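Local coordinates for topoisomerase I-like protein (Leishmania donovani, PDB 2B9S) that probably relaxes supercoiled DNA by reversibly nicking one strand of the duplex it grips, as a subunit of a heterodimeric type IB topoisomerase, at residues D[156-161]-D[225-230]; D[25-30]-D[213-218]. All coordinates share one frame; numbering follows the deposited sequence.

How the contacts relate
Two contacts whose centres lie about 12 Å apart illustrate how one small sheet can serve both a protein core and a DNA-backbone surface. Strands 216-219 and 226-229, antiparallel neighbours in a four-stranded mixed sheet, supply one side of each: contact 2 uses the earlier strand, contact 1 the later. Along the chain the segments alternate, 25-30, 156-161, 213-218 and 225-230, all within the DNA-binding fragment of the eukaryotic topoisomerase I family. Backbone bonds V229 O to L215 N and K227 N to W218 O tie the contacts together, and the rings of Y228 and W214 meet. Contact 1 reaches nucleotides of chains A and C, whereas contact 2 is interior and reaches chain A through T213 and W214.

Contact 1: D[156-161]-D[225-230]; sequences RVEPPG and NMKYVM. With nucleotides of chain A; nucleotides of chain C.
K227 meets E158 in a salt bridge at the DNA backbone, the two side chains crossing at about a right angle. E158 is the instructive one to follow. Its CB lies 4.1 Å from OP2 of DT12 of chain C, and its CG comes closer, 3.5 Å from the same OP2. With CG beside the backbone N and the chain extended beyond it (chi2 -179°), the carboxylate is carried past this phosphate to the sugar, where CD is near C3'. OE2 lies 3.4 Å from C2' of DT12 and accepts a hydrogen bond from K227 NZ through its syn lone pair. That NZ sits in the fork of the carboxylate, 2.8 Å from OE2 and 2.9 Å from OE1 of E158. OE1 also forms a salt bridge with K176, from outside the two segments.

K227 bends at chi2 and again at chi4, and its NZ also donates to OP2 of DA13 of chain C, 2.7 Å away. On strand 226-229 the next residue serves a different DNA chain: Y228 OH donates to OP2 of DA7 of chain A at 2.8 Å, with the phosphate oxygen at the ring edge, in its plane. K227 and K176 would be expected to offset the repulsion between E158 and the nearby phosphates, while carboxylate and phosphate together hold the K227 ammonium in place.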
ATOM      1  N   ARG D 156     -15.743   3.582   5.911  1.00 27.20           N
ATOM      2  CA  ARG D 156     -16.576   2.426   5.535  1.00 28.45           C
ATOM      3  C   ARG D 156     -15.849   1.120   5.809  1.00 26.63           C
ATOM      4  O   ARG D 156     -14.871   0.799   5.130  1.00 25.29           O
ATOM      5  CB  ARG D 156     -16.947   2.468   4.058  1.00 29.55           C
ATOM      6  CG  ARG D 156     -17.918   3.529   3.692  1.00 31.52           C
ATOM      7  CD  ARG D 156     -18.382   3.330   2.271  1.00 34.35           C
ATOM      8  NE  ARG D 156     -18.417   4.617   1.599  1.00 37.69           N
ATOM      9  CZ  ARG D 156     -19.518   5.340   1.425  1.00 38.30           C
ATOM     10  NH1 ARG D 156     -20.698   4.882   1.862  1.00 38.56           N
ATOM     11  NH2 ARG D 156     -19.428   6.511   0.803  1.00 36.85           N
ATOM     12  N   VAL D 157     -16.340   0.377   6.795  1.00 26.80           N
ATOM     13  CA  VAL D 157     -15.805  -0.928   7.158  1.00 27.29           C
ATOM     14  C   VAL D 157     -15.825  -1.868   5.945  1.00 28.48           C
ATOM     15  O   VAL D 157     -16.830  -1.942   5.210  1.00 28.77           O
ATOM     16  CB  VAL D 157     -16.602  -1.564   8.332  1.00 27.30           C
ATOM     17  CG1 VAL D 157     -16.035  -2.936   8.697  1.00 26.65           C
ATOM     18  CG2 VAL D 157     -16.588  -0.657   9.531  1.00 25.97           C
ATOM     19  N   GLU D 158     -14.704  -2.566   5.744  1.00 28.37           N
ATOM     20  CA  GLU D 158     -14.528  -3.487   4.619  1.00 26.43           C
ATOM     21  C   GLU D 158     -15.638  -4.511   4.647  1.00 24.86           C
ATOM     22  O   GLU D 158     -15.846  -5.152   5.700  1.00 25.16           O
ATOM     23  CB  GLU D 158     -13.178  -4.208   4.703  1.00 24.89           C
ATOM     24  CG  GLU D 158     -12.007  -3.291   4.516  1.00 27.23           C
ATOM     25  CD  GLU D 158     -10.671  -4.018   4.580  1.00 27.82           C
ATOM     26  OE1 GLU D 158     -10.627  -5.249   4.355  1.00 28.68           O
ATOM     27  OE2 GLU D 158      -9.661  -3.345   4.865  1.00 27.84           O
ATOM     28  N   PRO D 159     -16.373  -4.653   3.517  1.00 21.43           N
ATOM     29  CA  PRO D 159     -17.327  -5.745   3.455  1.00 21.21           C
ATOM     30  C   PRO D 159     -16.640  -7.121   3.340  1.00 22.54           C
ATOM     31  O   PRO D 159     -15.491  -7.217   2.877  1.00 21.56           O
ATOM     32  CB  PRO D 159     -18.189  -5.411   2.222  1.00 21.72           C
ATOM     33  CG  PRO D 159     -17.373  -4.467   1.401  1.00 22.69           C
ATOM     34  CD  PRO D 159     -16.404  -3.795   2.313  1.00 22.22           C
ATOM     35  N   PRO D 160     -17.330  -8.177   3.786  1.00 21.82           N
ATOM     36  CA  PRO D 160     -16.802  -9.533   3.663  1.00 21.69           C
ATOM     37  C   PRO D 160     -16.551  -9.942   2.199  1.00 23.46           C
ATOM     38  O   PRO D 160     -17.199  -9.437   1.272  1.00 22.17           O
ATOM     39  CB  PRO D 160     -17.884 -10.416   4.301  1.00 21.11           C
ATOM     40  CG  PRO D 160     -19.117  -9.527   4.479  1.00 22.84           C
ATOM     41  CD  PRO D 160     -18.640  -8.114   4.469  1.00 22.90           C
ATOM     42  N   GLY D 161     -15.611 -10.854   1.993  1.00 19.86           N
ATOM     43  CA  GLY D 161     -15.342 -11.290   0.643  1.00 20.74           C
ATOM     44  C   GLY D 161     -14.284 -12.351   0.611  1.00 19.09           C
ATOM     45  O   GLY D 161     -13.669 -12.659   1.630  1.00 19.39           O
ATOM     46  N   ASN D 225      -4.333  -9.504  10.448  1.00 27.61           N
ATOM     47  CA  ASN D 225      -3.750  -8.198  10.179  1.00 26.68           C
ATOM     48  C   ASN D 225      -4.609  -7.066  10.736  1.00 27.29           C
ATOM     49  O   ASN D 225      -5.835  -7.014  10.505  1.00 25.84           O
ATOM     50  CB  ASN D 225      -3.585  -8.001   8.664  1.00 27.09           C
ATOM     51  CG  ASN D 225      -2.390  -8.758   8.094  1.00 27.53           C
ATOM     52  OD1 ASN D 225      -1.458  -9.104   8.815  1.00 26.97           O
ATOM     53  ND2 ASN D 225      -2.419  -9.007   6.798  1.00 24.37           N
ATOM     54  N   MET D 226      -3.962  -6.150  11.443  1.00 26.49           N
ATOM     55  CA  MET D 226      -4.644  -4.993  12.010  1.00 29.48           C
ATOM     56  C   MET D 226      -4.977  -3.936  10.944  1.00 27.64           C
ATOM     57  O   MET D 226      -4.103  -3.519  10.177  1.00 25.85           O
ATOM     58  CB  MET D 226      -3.821  -4.404  13.151  1.00 31.51           C
ATOM     59  CG  MET D 226      -3.599  -5.401  14.308  1.00 34.14           C
ATOM     60  SD  MET D 226      -2.385  -4.871  15.555  1.00 36.42           S
ATOM     61  CE  MET D 226      -3.460  -3.848  16.544  1.00 31.41           C
ATOM     62  N   LYS D 227      -6.259  -3.547  10.900  1.00 26.00           N
ATOM     63  CA  LYS D 227      -6.805  -2.540   9.975  1.00 24.01           C
ATOM     64  C   LYS D 227      -7.237  -1.272  10.745  1.00 24.14           C
ATOM     65  O   LYS D 227      -7.789  -1.345  11.843  1.00 22.41           O
ATOM     66  CB  LYS D 227      -8.017  -3.111   9.221  1.00 24.69           C
ATOM     67  CG  LYS D 227      -7.781  -4.366   8.352  1.00 24.18           C
ATOM     68  CD  LYS D 227      -6.848  -4.063   7.173  1.00 24.55           C
ATOM     69  CE  LYS D 227      -6.707  -5.247   6.221  1.00 25.03           C
ATOM     70  NZ  LYS D 227      -7.962  -5.530   5.460  1.00 24.07           N
ATOM     71  N   TYR D 228      -6.996  -0.109  10.158  1.00 24.75           N
ATOM     72  CA  TYR D 228      -7.246   1.153  10.851  1.00 24.58           C
ATOM     73  C   TYR D 228      -8.013   2.111  10.003  1.00 25.62           C
ATOM     74  O   TYR D 228      -7.756   2.237   8.805  1.00 25.83           O
ATOM     75  CB  TYR D 228      -5.950   1.862  11.204  1.00 22.26           C
ATOM     76  CG  TYR D 228      -5.019   1.062  12.045  1.00 22.63           C
ATOM     77  CD1 TYR D 228      -5.110   1.101  13.430  1.00 20.24           C
ATOM     78  CD2 TYR D 228      -4.002   0.290  11.456  1.00 21.66           C
ATOM     79  CE1 TYR D 228      -4.266   0.386  14.196  1.00 20.43           C
ATOM     80  CE2 TYR D 228      -3.161  -0.446  12.237  1.00 20.20           C
ATOM     81  CZ  TYR D 228      -3.293  -0.385  13.600  1.00 19.73           C
ATOM     82  OH  TYR D 228      -2.429  -1.093  14.389  1.00 21.41           O
ATOM     83  N   VAL D 229      -8.955   2.789  10.646  1.00 27.22           N
ATOM     84  CA  VAL D 229      -9.557   3.988  10.094  1.00 27.40           C
ATOM     85  C   VAL D 229      -8.651   5.169  10.441  1.00 27.71           C
ATOM     86  O   VAL D 229      -8.375   5.443  11.610  1.00 29.30           O
ATOM     87  CB  VAL D 229     -10.963   4.212  10.652  1.00 25.94           C
ATOM     88  CG1 VAL D 229     -11.568   5.466  10.054  1.00 24.96           C
ATOM     89  CG2 VAL D 229     -11.842   3.004  10.379  1.00 23.65           C
ATOM     90  N   MET D 230      -8.165   5.844   9.412  1.00 30.53           N
ATOM     91  CA  MET D 230      -7.254   6.981   9.584  1.00 32.61           C
ATOM     92  C   MET D 230      -7.726   8.210   8.777  1.00 32.02           C
ATOM     93  O   MET D 230      -8.680   8.115   7.989  1.00 32.02           O
ATOM     94  CB  MET D 230      -5.810   6.545   9.238  1.00 33.62           C
ATOM     95  CG  MET D 230      -5.167   5.642  10.347  1.00 33.32           C
ATOM     96  SD  MET D 230      -3.421   5.337  10.103  1.00 37.49           S
ATOM     97  CE  MET D 230      -2.934   4.145  11.384  1.00 34.09           C
TER
ATOM     98  P    DA A   7      -1.507   0.373  17.729  1.00 25.09           P
ATOM     99  OP1  DA A   7      -1.709   1.244  18.910  1.00 28.71           O
ATOM    100  OP2  DA A   7      -2.628  -0.350  17.095  1.00 25.08           O
ATOM    101  O5'  DA A   7      -0.820   1.257  16.613  1.00 24.86           O
ATOM    102  C5'  DA A   7       0.411   1.885  16.861  1.00 23.51           C
ATOM    103  C4'  DA A   7       0.917   2.535  15.590  1.00 23.37           C
ATOM    104  O4'  DA A   7       1.610   1.528  14.817  1.00 21.46           O
ATOM    105  C3'  DA A   7      -0.113   3.154  14.636  1.00 22.38           C
ATOM    106  O3'  DA A   7       0.542   4.225  13.988  1.00 26.72           O
ATOM    107  C2'  DA A   7      -0.278   2.099  13.576  1.00 20.86           C
ATOM    108  C1'  DA A   7       1.184   1.646  13.483  1.00 19.48           C
ATOM    109  N9   DA A   7       1.347   0.364  12.788  1.00 19.68           N
ATOM    110  C8   DA A   7       0.501  -0.697  12.885  1.00 18.06           C
ATOM    111  N7   DA A   7       0.871  -1.700  12.153  1.00 18.41           N
ATOM    112  C5   DA A   7       2.008  -1.283  11.521  1.00 15.33           C
ATOM    113  C6   DA A   7       2.851  -1.929  10.613  1.00 16.01           C
ATOM    114  N6   DA A   7       2.624  -3.178  10.177  1.00 16.84           N
ATOM    115  N1   DA A   7       3.910  -1.235  10.162  1.00 15.82           N
ATOM    116  C2   DA A   7       4.121   0.002  10.630  1.00 16.54           C
ATOM    117  N3   DA A   7       3.377   0.712  11.477  1.00 16.07           N
ATOM    118  C4   DA A   7       2.326   0.001  11.895  1.00 17.40           C
TER
ATOM    119  P    DT C  12     -12.735  -2.586   0.576  1.00 26.23           P
ATOM    120  OP1  DT C  12     -13.613  -3.771   0.557  1.00 24.71           O
ATOM    121  OP2  DT C  12     -12.920  -1.545   1.617  1.00 26.41           O
ATOM    122  O5'  DT C  12     -11.234  -3.121   0.645  1.00 26.05           O
ATOM    123  C5'  DT C  12     -10.746  -4.178  -0.223  1.00 23.80           C
ATOM    124  C4'  DT C  12      -9.247  -4.282  -0.055  1.00 22.87           C
ATOM    125  O4'  DT C  12      -8.652  -3.059  -0.537  1.00 23.08           O
ATOM    126  C3'  DT C  12      -8.690  -4.452   1.368  1.00 24.93           C
ATOM    127  O3'  DT C  12      -7.537  -5.331   1.318  1.00 26.28           O
ATOM    128  C2'  DT C  12      -8.199  -3.058   1.763  1.00 21.71           C
ATOM    129  C1'  DT C  12      -7.663  -2.700   0.386  1.00 21.25           C
ATOM    130  N1   DT C  12      -7.136  -1.334   0.271  1.00 22.30           N
ATOM    131  C2   DT C  12      -6.106  -1.118  -0.615  1.00 21.68           C
ATOM    132  O2   DT C  12      -5.656  -1.987  -1.337  1.00 20.51           O
ATOM    133  N3   DT C  12      -5.635   0.173  -0.597  1.00 20.59           N
ATOM    134  C4   DT C  12      -6.080   1.209   0.202  1.00 21.34           C
ATOM    135  O4   DT C  12      -5.589   2.325   0.149  1.00 22.22           O
ATOM    136  C5   DT C  12      -7.146   0.904   1.106  1.00 20.97           C
ATOM    137  C7   DT C  12      -7.800   1.973   1.931  1.00 24.58           C
ATOM    138  C6   DT C  12      -7.605  -0.333   1.107  1.00 22.11           C
ATOM    139  P    DA C  13      -7.639  -6.840   1.770  1.00 23.26           P
ATOM    140  OP1  DA C  13      -8.887  -7.451   1.281  1.00 26.12           O
ATOM    141  OP2  DA C  13      -7.320  -6.892   3.184  1.00 25.38           O
ATOM    142  O5'  DA C  13      -6.390  -7.464   0.968  1.00 25.34           O
ATOM    143  C5'  DA C  13      -6.296  -7.391  -0.457  1.00 23.03           C
ATOM    144  C4'  DA C  13      -4.866  -7.057  -0.830  1.00 22.17           C
ATOM    145  O4'  DA C  13      -4.601  -5.640  -0.685  1.00 21.89           O
ATOM    146  C3'  DA C  13      -3.802  -7.750   0.016  1.00 21.60           C
ATOM    147  O3'  DA C  13      -2.913  -8.284  -0.920  1.00 19.45           O
ATOM    148  C2'  DA C  13      -3.229  -6.636   0.934  1.00 19.16           C
ATOM    149  C1'  DA C  13      -3.388  -5.418   0.029  1.00 19.54           C
ATOM    150  N9   DA C  13      -3.537  -4.152   0.749  1.00 19.23           N
ATOM    151  C8   DA C  13      -4.523  -3.890   1.672  1.00 17.09           C
ATOM    152  N7   DA C  13      -4.442  -2.697   2.192  1.00 17.82           N
ATOM    153  C5   DA C  13      -3.353  -2.122   1.535  1.00 18.10           C
ATOM    154  C6   DA C  13      -2.746  -0.842   1.647  1.00 17.85           C
ATOM    155  N6   DA C  13      -3.214   0.118   2.445  1.00 18.24           N
ATOM    156  N1   DA C  13      -1.660  -0.582   0.894  1.00 17.59           N
ATOM    157  C2   DA C  13      -1.202  -1.547   0.054  1.00 18.03           C
ATOM    158  N3   DA C  13      -1.682  -2.785  -0.129  1.00 18.91           N
ATOM    159  C4   DA C  13      -2.766  -3.016   0.649  1.00 17.30           C
TER

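Contact 2: D[25-30]-D[213-218]; sequences LAHNGV and TWLAMW. With nucleotides of chain A.
The imidazole of H27 carries the CB of L215 over the centre of one face, 3.7 Å from the ring centroid and 13° off the ring normal, a CH-pi contact. At the edge of the ring, G29 N donates to ND1 at 3.1 Å, close to the ring plane, and G29 CA also sits in plane. Across the ring, NE2 is hydrogen-bonded to the carbonyl of N187, so both nitrogens of this buried histidine are engaged and its rotation is fixed. The position of CG between the backbone N and carbonyl carbon (chi1 63°) swings the ring toward L215. The indole of W214 has CB of M217 above one face, toward the rim, while A216 N and OP1 of DA7 of chain A lie at its edge.

In the fold, this is where the edge strand 25-26 of a three-stranded antiparallel sheet and the loop after it meet strand 216-219 of the mixed sheet, inside the DNA-binding fragment of a eukaryotic-type topoisomerase I. L215 fills the join. Its CD1 lies beside CB and CG of H27, and its CD2 meets CD2 of L25 at 3.8 Å, the two leucines meeting at a slant. Further along, V30 CG1 touches A216 CB at 3.9 Å, and V157 and V229 also pack on V30.

Just before the strand, T213 turns away from this core to the DNA: its backbone N, at 2.9 Å, and its OG1, at 2.7 Å, both donate to OP2 of DC8 of chain A.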
ATOM      1  N   LEU D  25      -9.994  14.833  20.211  1.00 28.27           N
ATOM      2  CA  LEU D  25     -10.438  14.084  19.064  1.00 27.54           C
ATOM      3  C   LEU D  25     -11.902  13.687  19.200  1.00 26.07           C
ATOM      4  O   LEU D  25     -12.285  13.013  20.144  1.00 28.24           O
ATOM      5  CB  LEU D  25      -9.531  12.849  18.855  1.00 26.64           C
ATOM      6  CG  LEU D  25      -9.714  11.939  17.646  1.00 25.83           C
ATOM      7  CD1 LEU D  25      -9.756  12.711  16.315  1.00 25.58           C
ATOM      8  CD2 LEU D  25      -8.615  10.873  17.666  1.00 26.74           C
ATOM      9  N   ALA D  26     -12.700  14.108  18.231  1.00 27.09           N
ATOM     10  CA  ALA D  26     -14.109  13.782  18.157  1.00 28.25           C
ATOM     11  C   ALA D  26     -14.454  13.212  16.780  1.00 28.14           C
ATOM     12  O   ALA D  26     -14.036  13.747  15.748  1.00 30.69           O
ATOM     13  CB  ALA D  26     -14.960  15.034  18.440  1.00 28.54           C
ATOM     14  N   HIS D  27     -15.234  12.136  16.760  1.00 29.09           N
ATOM     15  CA  HIS D  27     -15.661  11.519  15.499  1.00 28.75           C
ATOM     16  C   HIS D  27     -16.861  10.635  15.757  1.00 28.88           C
ATOM     17  O   HIS D  27     -17.172  10.324  16.900  1.00 29.99           O
ATOM     18  CB  HIS D  27     -14.509  10.728  14.824  1.00 27.11           C
ATOM     19  CG  HIS D  27     -14.013   9.565  15.632  1.00 26.39           C
ATOM     20  ND1 HIS D  27     -14.582   8.307  15.562  1.00 23.45           N
ATOM     21  CD2 HIS D  27     -13.006   9.475  16.537  1.00 23.96           C
ATOM     22  CE1 HIS D  27     -13.953   7.498  16.394  1.00 23.98           C
ATOM     23  NE2 HIS D  27     -12.990   8.179  16.994  1.00 24.34           N
ATOM     24  N   ASN D  28     -17.520  10.229  14.681  1.00 31.83           N
ATOM     25  CA  ASN D  28     -18.752   9.448  14.749  1.00 34.92           C
ATOM     26  C   ASN D  28     -18.619   7.944  14.480  1.00 34.37           C
ATOM     27  O   ASN D  28     -19.623   7.277  14.238  1.00 34.29           O
ATOM     28  CB  ASN D  28     -19.760  10.044  13.760  1.00 37.59           C
ATOM     29  CG  ASN D  28     -20.170  11.455  14.135  1.00 38.76           C
ATOM     30  OD1 ASN D  28     -20.512  11.721  15.285  1.00 40.57           O
ATOM     31  ND2 ASN D  28     -20.140  12.355  13.177  1.00 38.05           N
ATOM     32  N   GLY D  29     -17.391   7.423  14.514  1.00 33.48           N
ATOM     33  CA  GLY D  29     -17.144   5.996  14.302  1.00 30.46           C
ATOM     34  C   GLY D  29     -17.172   5.602  12.840  1.00 29.27           C
ATOM     35  O   GLY D  29     -16.715   6.343  11.973  1.00 29.34           O
ATOM     36  N   VAL D  30     -17.753   4.445  12.564  1.00 29.51           N
ATOM     37  CA  VAL D  30     -17.606   3.794  11.265  1.00 29.34           C
ATOM     38  C   VAL D  30     -18.931   3.472  10.592  1.00 29.33           C
ATOM     39  O   VAL D  30     -19.932   3.259  11.267  1.00 29.09           O
ATOM     40  CB  VAL D  30     -16.762   2.497  11.404  1.00 29.39           C
ATOM     41  CG1 VAL D  30     -15.317   2.850  11.817  1.00 28.42           C
ATOM     42  CG2 VAL D  30     -17.402   1.519  12.406  1.00 25.30           C
ATOM     43  N   THR D 213      -2.822   7.894  15.797  1.00 26.06           N
ATOM     44  CA  THR D 213      -3.515   8.769  14.829  1.00 25.38           C
ATOM     45  C   THR D 213      -4.763   8.118  14.230  1.00 25.64           C
ATOM     46  O   THR D 213      -5.381   8.663  13.298  1.00 24.64           O
ATOM     47  CB  THR D 213      -2.624   9.151  13.613  1.00 26.16           C
ATOM     48  OG1 THR D 213      -2.316   7.973  12.851  1.00 28.77           O
ATOM     49  CG2 THR D 213      -1.349   9.828  14.026  1.00 25.81           C
ATOM     50  N   TRP D 214      -5.109   6.931  14.728  1.00 25.34           N
ATOM     51  CA  TRP D 214      -6.232   6.180  14.184  1.00 23.35           C
ATOM     52  C   TRP D 214      -7.488   6.348  15.017  1.00 24.47           C
ATOM     53  O   TRP D 214      -7.398   6.578  16.235  1.00 24.92           O
ATOM     54  CB  TRP D 214      -5.881   4.694  14.015  1.00 21.04           C
ATOM     55  CG  TRP D 214      -5.344   3.946  15.216  1.00 19.53           C
ATOM     56  CD1 TRP D 214      -4.020   3.710  15.512  1.00 18.44           C
ATOM     57  CD2 TRP D 214      -6.108   3.233  16.222  1.00 18.07           C
ATOM     58  NE1 TRP D 214      -3.928   2.939  16.653  1.00 17.67           N
ATOM     59  CE2 TRP D 214      -5.188   2.629  17.095  1.00 16.80           C
ATOM     60  CE3 TRP D 214      -7.474   3.064  16.464  1.00 17.30           C
ATOM     61  CZ2 TRP D 214      -5.589   1.878  18.198  1.00 20.46           C
ATOM     62  CZ3 TRP D 214      -7.872   2.317  17.550  1.00 18.60           C
ATOM     63  CH2 TRP D 214      -6.938   1.723  18.401  1.00 19.53           C
ATOM     64  N   LEU D 215      -8.649   6.237  14.360  1.00 22.41           N
ATOM     65  CA  LEU D 215      -9.938   6.460  15.023  1.00 23.08           C
ATOM     66  C   LEU D 215     -10.627   5.145  15.370  1.00 23.66           C
ATOM     67  O   LEU D 215     -11.483   5.082  16.271  1.00 25.58           O
ATOM     68  CB  LEU D 215     -10.883   7.309  14.147  1.00 22.26           C
ATOM     69  CG  LEU D 215     -10.325   8.514  13.390  1.00 23.93           C
ATOM     70  CD1 LEU D 215     -11.428   9.319  12.636  1.00 23.19           C
ATOM     71  CD2 LEU D 215      -9.503   9.418  14.284  1.00 23.22           C
ATOM     72  N   ALA D 216     -10.276   4.096  14.637  1.00 23.07           N
ATOM     73  CA  ALA D 216     -10.824   2.770  14.876  1.00 22.65           C
ATOM     74  C   ALA D 216      -9.879   1.695  14.324  1.00 23.34           C
ATOM     75  O   ALA D 216      -9.066   1.972  13.432  1.00 22.26           O
ATOM     76  CB  ALA D 216     -12.250   2.652  14.272  1.00 20.54           C
ATOM     77  N   MET D 217      -9.995   0.478  14.865  1.00 24.07           N
ATOM     78  CA  MET D 217      -9.111  -0.644  14.530  1.00 23.48           C
ATOM     79  C   MET D 217      -9.900  -1.935  14.658  1.00 23.14           C
ATOM     80  O   MET D 217     -10.736  -2.074  15.549  1.00 23.69           O
ATOM     81  CB  MET D 217      -7.889  -0.668  15.468  1.00 23.59           C
ATOM     82  CG  MET D 217      -6.858  -1.796  15.247  1.00 25.48           C
ATOM     83  SD  MET D 217      -7.234  -3.423  16.001  1.00 30.20           S
ATOM     84  CE  MET D 217      -7.005  -3.089  17.744  1.00 29.69           C
ATOM     85  N   TRP D 218      -9.658  -2.870  13.744  1.00 23.91           N
ATOM     86  CA  TRP D 218     -10.124  -4.240  13.921  1.00 23.18           C
ATOM     87  C   TRP D 218      -9.057  -5.204  13.424  1.00 24.16           C
ATOM     88  O   TRP D 218      -8.107  -4.826  12.739  1.00 22.94           O
ATOM     89  CB  TRP D 218     -11.480  -4.495  13.267  1.00 21.99           C
ATOM     90  CG  TRP D 218     -11.432  -4.549  11.794  1.00 22.73           C
ATOM     91  CD1 TRP D 218     -11.244  -5.662  11.021  1.00 21.44           C
ATOM     92  CD2 TRP D 218     -11.565  -3.444  10.888  1.00 23.49           C
ATOM     93  NE1 TRP D 218     -11.241  -5.321   9.695  1.00 21.66           N
ATOM     94  CE2 TRP D 218     -11.431  -3.965   9.578  1.00 22.75           C
ATOM     95  CE3 TRP D 218     -11.778  -2.060  11.058  1.00 24.83           C
ATOM     96  CZ2 TRP D 218     -11.516  -3.158   8.430  1.00 22.34           C
ATOM     97  CZ3 TRP D 218     -11.855  -1.249   9.904  1.00 24.33           C
ATOM     98  CH2 TRP D 218     -11.717  -1.815   8.606  1.00 23.14           C
TER
ATOM     99  P    DC A   8       0.250   5.771  14.225  1.00 25.69           P
ATOM    100  OP1  DC A   8       1.130   6.241  15.277  1.00 26.89           O
ATOM    101  OP2  DC A   8      -1.218   5.985  14.383  1.00 25.14           O
ATOM    102  O5'  DC A   8       0.481   6.328  12.742  1.00 28.02           O
ATOM    103  C5'  DC A   8       1.682   6.580  12.125  1.00 29.40           C
ATOM    104  C4'  DC A   8       1.962   5.688  10.901  1.00 26.90           C
ATOM    105  O4'  DC A   8       1.600   4.301  11.050  1.00 23.57           O
ATOM    106  C3'  DC A   8       1.403   6.011   9.530  1.00 26.49           C
ATOM    107  O3'  DC A   8       1.981   7.237   9.051  1.00 28.34           O
ATOM    108  C2'  DC A   8       1.990   4.811   8.779  1.00 23.61           C
ATOM    109  C1'  DC A   8       2.110   3.730   9.859  1.00 21.56           C
ATOM    110  N1   DC A   8       1.370   2.477   9.480  1.00 20.32           N
ATOM    111  C2   DC A   8       2.010   1.576   8.611  1.00 18.57           C
ATOM    112  O2   DC A   8       3.153   1.831   8.207  1.00 19.12           O
ATOM    113  N3   DC A   8       1.362   0.444   8.240  1.00 17.00           N
ATOM    114  C4   DC A   8       0.125   0.195   8.692  1.00 18.89           C
ATOM    115  N4   DC A   8      -0.442  -0.947   8.287  1.00 19.19           N
ATOM    116  C5   DC A   8      -0.567   1.107   9.573  1.00 19.13           C
ATOM    117  C6   DC A   8       0.090   2.235   9.931  1.00 18.71           C
ATOM    118  P    DA A   7      -1.507   0.373  17.729  1.00 25.09           P
ATOM    119  OP1  DA A   7      -1.709   1.244  18.910  1.00 28.71           O
ATOM    120  OP2  DA A   7      -2.628  -0.350  17.095  1.00 25.08           O
ATOM    121  O5'  DA A   7      -0.820   1.257  16.613  1.00 24.86           O
ATOM    122  C5'  DA A   7       0.411   1.885  16.861  1.00 23.51           C
ATOM    123  C4'  DA A   7       0.917   2.535  15.590  1.00 23.37           C
ATOM    124  O4'  DA A   7       1.610   1.528  14.817  1.00 21.46           O
ATOM    125  C3'  DA A   7      -0.113   3.154  14.636  1.00 22.38           C
ATOM    126  O3'  DA A   7       0.542   4.225  13.988  1.00 26.72           O
ATOM    127  C2'  DA A   7      -0.278   2.099  13.576  1.00 20.86           C
ATOM    128  C1'  DA A   7       1.184   1.646  13.483  1.00 19.48           C
ATOM    129  N9   DA A   7       1.347   0.364  12.788  1.00 19.68           N
ATOM    130  C8   DA A   7       0.501  -0.697  12.885  1.00 18.06           C
ATOM    131  N7   DA A   7       0.871  -1.700  12.153  1.00 18.41           N
ATOM    132  C5   DA A   7       2.008  -1.283  11.521  1.00 15.33           C
ATOM    133  C6   DA A   7       2.851  -1.929  10.613  1.00 16.01           C
ATOM    134  N6   DA A   7       2.624  -3.178  10.177  1.00 16.84           N
ATOM    135  N1   DA A   7       3.910  -1.235  10.162  1.00 15.82           N
ATOM    136  C2   DA A   7       4.121   0.002  10.630  1.00 16.54           C
ATOM    137  N3   DA A   7       3.377   0.712  11.477  1.00 16.07           N
ATOM    138  C4   DA A   7       2.326   0.001  11.895  1.00 17.40           C
TER